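Local coordinates for protein serine protease pet (Escherichia coli, PDB 4OM9) that is a secreted autotransporter enterotoxin of enteroaggregative strains and acts as a serine protease, probably cleaving the host cytoskeletal protein alpha-fodrin, at residues G428-L433 with G449-N454. Sequence-based numbering, arbitrary orientation.
Sequences GGKLDL and GTTITN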
ATOM      1  N   GLY A 428     -13.530   9.857   0.405  1.00 30.68           N
ATOM      2  CA  GLY A 428     -13.876   9.744  -0.999  1.00 32.01           C
ATOM      3  C   GLY A 428     -15.140   8.990  -1.366  1.00 32.64           C
ATOM      4  O   GLY A 428     -16.194   9.164  -0.742  1.00 29.88           O
ATOM      5  N   GLY A 429     -15.004   8.144  -2.390  1.00 28.79           N
ATOM      6  CA  GLY A 429     -16.093   7.362  -2.945  1.00 27.48           C
ATOM      7  C   GLY A 429     -15.622   6.678  -4.223  1.00 28.52           C
ATOM      8  O   GLY A 429     -14.413   6.584  -4.459  1.00 33.71           O
ATOM      9  N   LYS A 430     -16.562   6.191  -5.028  1.00 31.85           N
ATOM     10  CA  LYS A 430     -16.242   5.405  -6.213  1.00 32.21           C
ATOM     11  C   LYS A 430     -16.641   6.105  -7.495  1.00 31.43           C
ATOM     12  O   LYS A 430     -17.758   6.629  -7.599  1.00 30.57           O
ATOM     13  CB  LYS A 430     -16.927   4.038  -6.169  1.00 34.77           C
ATOM     14  CG  LYS A 430     -16.123   2.939  -5.499  1.00 43.33           C
ATOM     15  CD  LYS A 430     -16.392   1.585  -6.169  1.00 50.34           C
ATOM     16  CE  LYS A 430     -15.357   0.528  -5.719  1.00 55.44           C
ATOM     17  NZ  LYS A 430     -15.264  -0.672  -6.622  1.00 56.66           N
ATOM     18  N   LEU A 431     -15.723   6.118  -8.461  1.00 29.44           N
ATOM     19  CA  LEU A 431     -16.031   6.504  -9.839  1.00 30.89           C
ATOM     20  C   LEU A 431     -16.035   5.258 -10.718  1.00 31.30           C
ATOM     21  O   LEU A 431     -14.995   4.634 -10.919  1.00 29.65           O
ATOM     22  CB  LEU A 431     -15.030   7.529 -10.388  1.00 27.19           C
ATOM     23  CG  LEU A 431     -15.246   7.822 -11.890  1.00 30.28           C
ATOM     24  CD1 LEU A 431     -16.669   8.350 -12.156  1.00 29.19           C
ATOM     25  CD2 LEU A 431     -14.223   8.807 -12.432  1.00 28.73           C
ATOM     26  N   ASP A 432     -17.215   4.901 -11.224  1.00 32.55           N
ATOM     27  CA  ASP A 432     -17.384   3.746 -12.113  1.00 27.37           C
ATOM     28  C   ASP A 432     -17.467   4.224 -13.562  1.00 29.07           C
ATOM     29  O   ASP A 432     -18.479   4.819 -13.983  1.00 28.87           O
ATOM     30  CB  ASP A 432     -18.630   2.946 -11.718  1.00 30.08           C
ATOM     31  CG  ASP A 432     -18.850   1.715 -12.584  1.00 30.70           C
ATOM     32  OD1 ASP A 432     -17.987   1.373 -13.421  1.00 31.87           O
ATOM     33  OD2 ASP A 432     -19.902   1.064 -12.422  1.00 36.15           O
ATOM     34  N   LEU A 433     -16.396   3.979 -14.318  1.00 31.64           N
ATOM     35  CA  LEU A 433     -16.304   4.434 -15.706  1.00 32.09           C
ATOM     36  C   LEU A 433     -17.301   3.679 -16.551  1.00 32.47           C
ATOM     37  O   LEU A 433     -17.641   4.116 -17.645  1.00 33.97           O
ATOM     38  CB  LEU A 433     -14.886   4.246 -16.276  1.00 29.93           C
ATOM     39  CG  LEU A 433     -13.748   4.931 -15.520  1.00 30.08           C
ATOM     40  CD1 LEU A 433     -12.439   4.749 -16.231  1.00 26.83           C
ATOM     41  CD2 LEU A 433     -14.013   6.392 -15.331  1.00 26.22           C
ATOM     42  N   GLY A 449      -9.479   6.408   0.160  1.00 28.01           N
ATOM     43  CA  GLY A 449     -10.903   6.133   0.217  1.00 26.47           C
ATOM     44  C   GLY A 449     -11.516   6.205  -1.183  1.00 27.37           C
ATOM     45  O   GLY A 449     -12.600   5.669  -1.417  1.00 29.76           O
ATOM     46  N   THR A 450     -10.812   6.865  -2.103  1.00 26.42           N
ATOM     47  CA  THR A 450     -11.244   6.999  -3.489  1.00 28.84           C
ATOM     48  C   THR A 450     -10.792   5.818  -4.358  1.00 32.33           C
ATOM     49  O   THR A 450      -9.627   5.396  -4.311  1.00 32.99           O
ATOM     50  CB  THR A 450     -10.695   8.306  -4.122  1.00 26.79           C
ATOM     51  OG1 THR A 450     -11.229   9.435  -3.429  1.00 27.49           O
ATOM     52  CG2 THR A 450     -11.047   8.398  -5.597  1.00 26.79           C
ATOM     53  N   THR A 451     -11.718   5.292  -5.152  1.00 28.72           N
ATOM     54  CA  THR A 451     -11.382   4.275  -6.125  1.00 30.54           C
ATOM     55  C   THR A 451     -12.047   4.591  -7.466  1.00 31.79           C
ATOM     56  O   THR A 451     -13.217   5.014  -7.533  1.00 31.60           O
ATOM     57  CB  THR A 451     -11.809   2.879  -5.660  1.00 32.25           C
ATOM     58  OG1 THR A 451     -11.323   2.652  -4.330  1.00 34.00           O
ATOM     59  CG2 THR A 451     -11.251   1.803  -6.608  1.00 33.01           C
ATOM     60  N   ILE A 452     -11.274   4.420  -8.531  1.00 25.57           N
ATOM     61  CA  ILE A 452     -11.796   4.512  -9.886  1.00 25.56           C
ATOM     62  C   ILE A 452     -11.886   3.101 -10.376  1.00 28.12           C
ATOM     63  O   ILE A 452     -10.914   2.364 -10.316  1.00 28.97           O
ATOM     64  CB  ILE A 452     -10.905   5.369 -10.784  1.00 25.15           C
ATOM     65  CG1 ILE A 452     -10.930   6.821 -10.282  1.00 25.06           C
ATOM     66  CG2 ILE A 452     -11.332   5.248 -12.250  1.00 25.47           C
ATOM     67  CD1 ILE A 452      -9.981   7.765 -11.003  1.00 24.79           C
ATOM     68  N   THR A 453     -13.071   2.702 -10.806  1.00 28.28           N
ATOM     69  CA  THR A 453     -13.315   1.316 -11.171  1.00 29.49           C
ATOM     70  C   THR A 453     -14.053   1.195 -12.497  1.00 29.76           C
ATOM     71  O   THR A 453     -14.338   2.189 -13.165  1.00 28.09           O
ATOM     72  CB  THR A 453     -14.140   0.596 -10.089  1.00 31.23           C
ATOM     73  OG1 THR A 453     -14.105  -0.815 -10.342  1.00 37.07           O
ATOM     74  CG2 THR A 453     -15.623   1.098 -10.104  1.00 33.58           C
ATOM     75  N   ASN A 454     -14.362  -0.034 -12.881  1.00 30.63           N
ATOM     76  CA  ASN A 454     -15.265  -0.254 -13.992  1.00 33.85           C
ATOM     77  C   ASN A 454     -16.007  -1.567 -13.828  1.00 38.15           C
ATOM     78  O   ASN A 454     -15.426  -2.638 -13.984  1.00 33.88           O
ATOM     79  CB  ASN A 454     -14.524  -0.237 -15.317  1.00 33.31           C
ATOM     80  CG  ASN A 454     -15.405  -0.675 -16.471  1.00 40.63           C
ATOM     81  OD1 ASN A 454     -16.598  -0.394 -16.479  1.00 41.05           O
ATOM     82  ND2 ASN A 454     -14.831  -1.402 -17.431  1.00 36.77           N
TER
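Gly428 sets its CA against the hydroxyl OG1 of Thr450, 3.6 Å away. Its phi is positive, which by itself favours glycine. Gly429 O accepts a bond from Thr451 N (3.1 Å), the first of four backbone hydrogen bonds, and also receives a CA-H contact from Thr450. Lys430 pairs with Thr451 in parallel register. Its side chain bends at chi2 (-146°) and runs on past Thr451 to Thr453. Lys430 CD meets the methyl CG2 of Thr453 at 4.0 Å, and NZ lies near Thr453 CB and OG1. The ammonium also makes a long, weak ion pair with Asp478, whose OD1 is hydrogen-bonded to Thr453 OG1.

Leu431 takes part in two of the hydrogen bonds. Its N donates to Thr451 O, and its O receives Thr453 N in a short, almost straight bond (2.7 Å, 174° at the hydrogen). The two strands belong to successive coils of the right-handed parallel beta-helix that forms the stalk of autotransporter passenger domains. Strand 404-408 continues the ladder beyond 429-432, and strand 476-477 beyond 451-453. On the inward face, among other core side chains such as Val406 and Leu463, Leu431 CB meets Ile452 CG1 at 4.2 Å.

Asp432 turns to the other face, with Lys430, Thr451 and Thr453. Its CB rests on Thr453 CG2 at 3.9 Å. With CG anti to the backbone N (chi1 -179°), the carboxylate extends toward the end of the second strand, where Asp432 OD1 comes within 3.2 Å of Asn454 CA. The carboxylate is held by Asn434 N at OD1 and by Ser455 OG and Gln407 NE2 at OD2. Leu433 N donates the last bond, to Thr453 O. The Leu433 side chain crosses that of Ile452, with Leu433 CG 4.1 Å from Ile452 CG2.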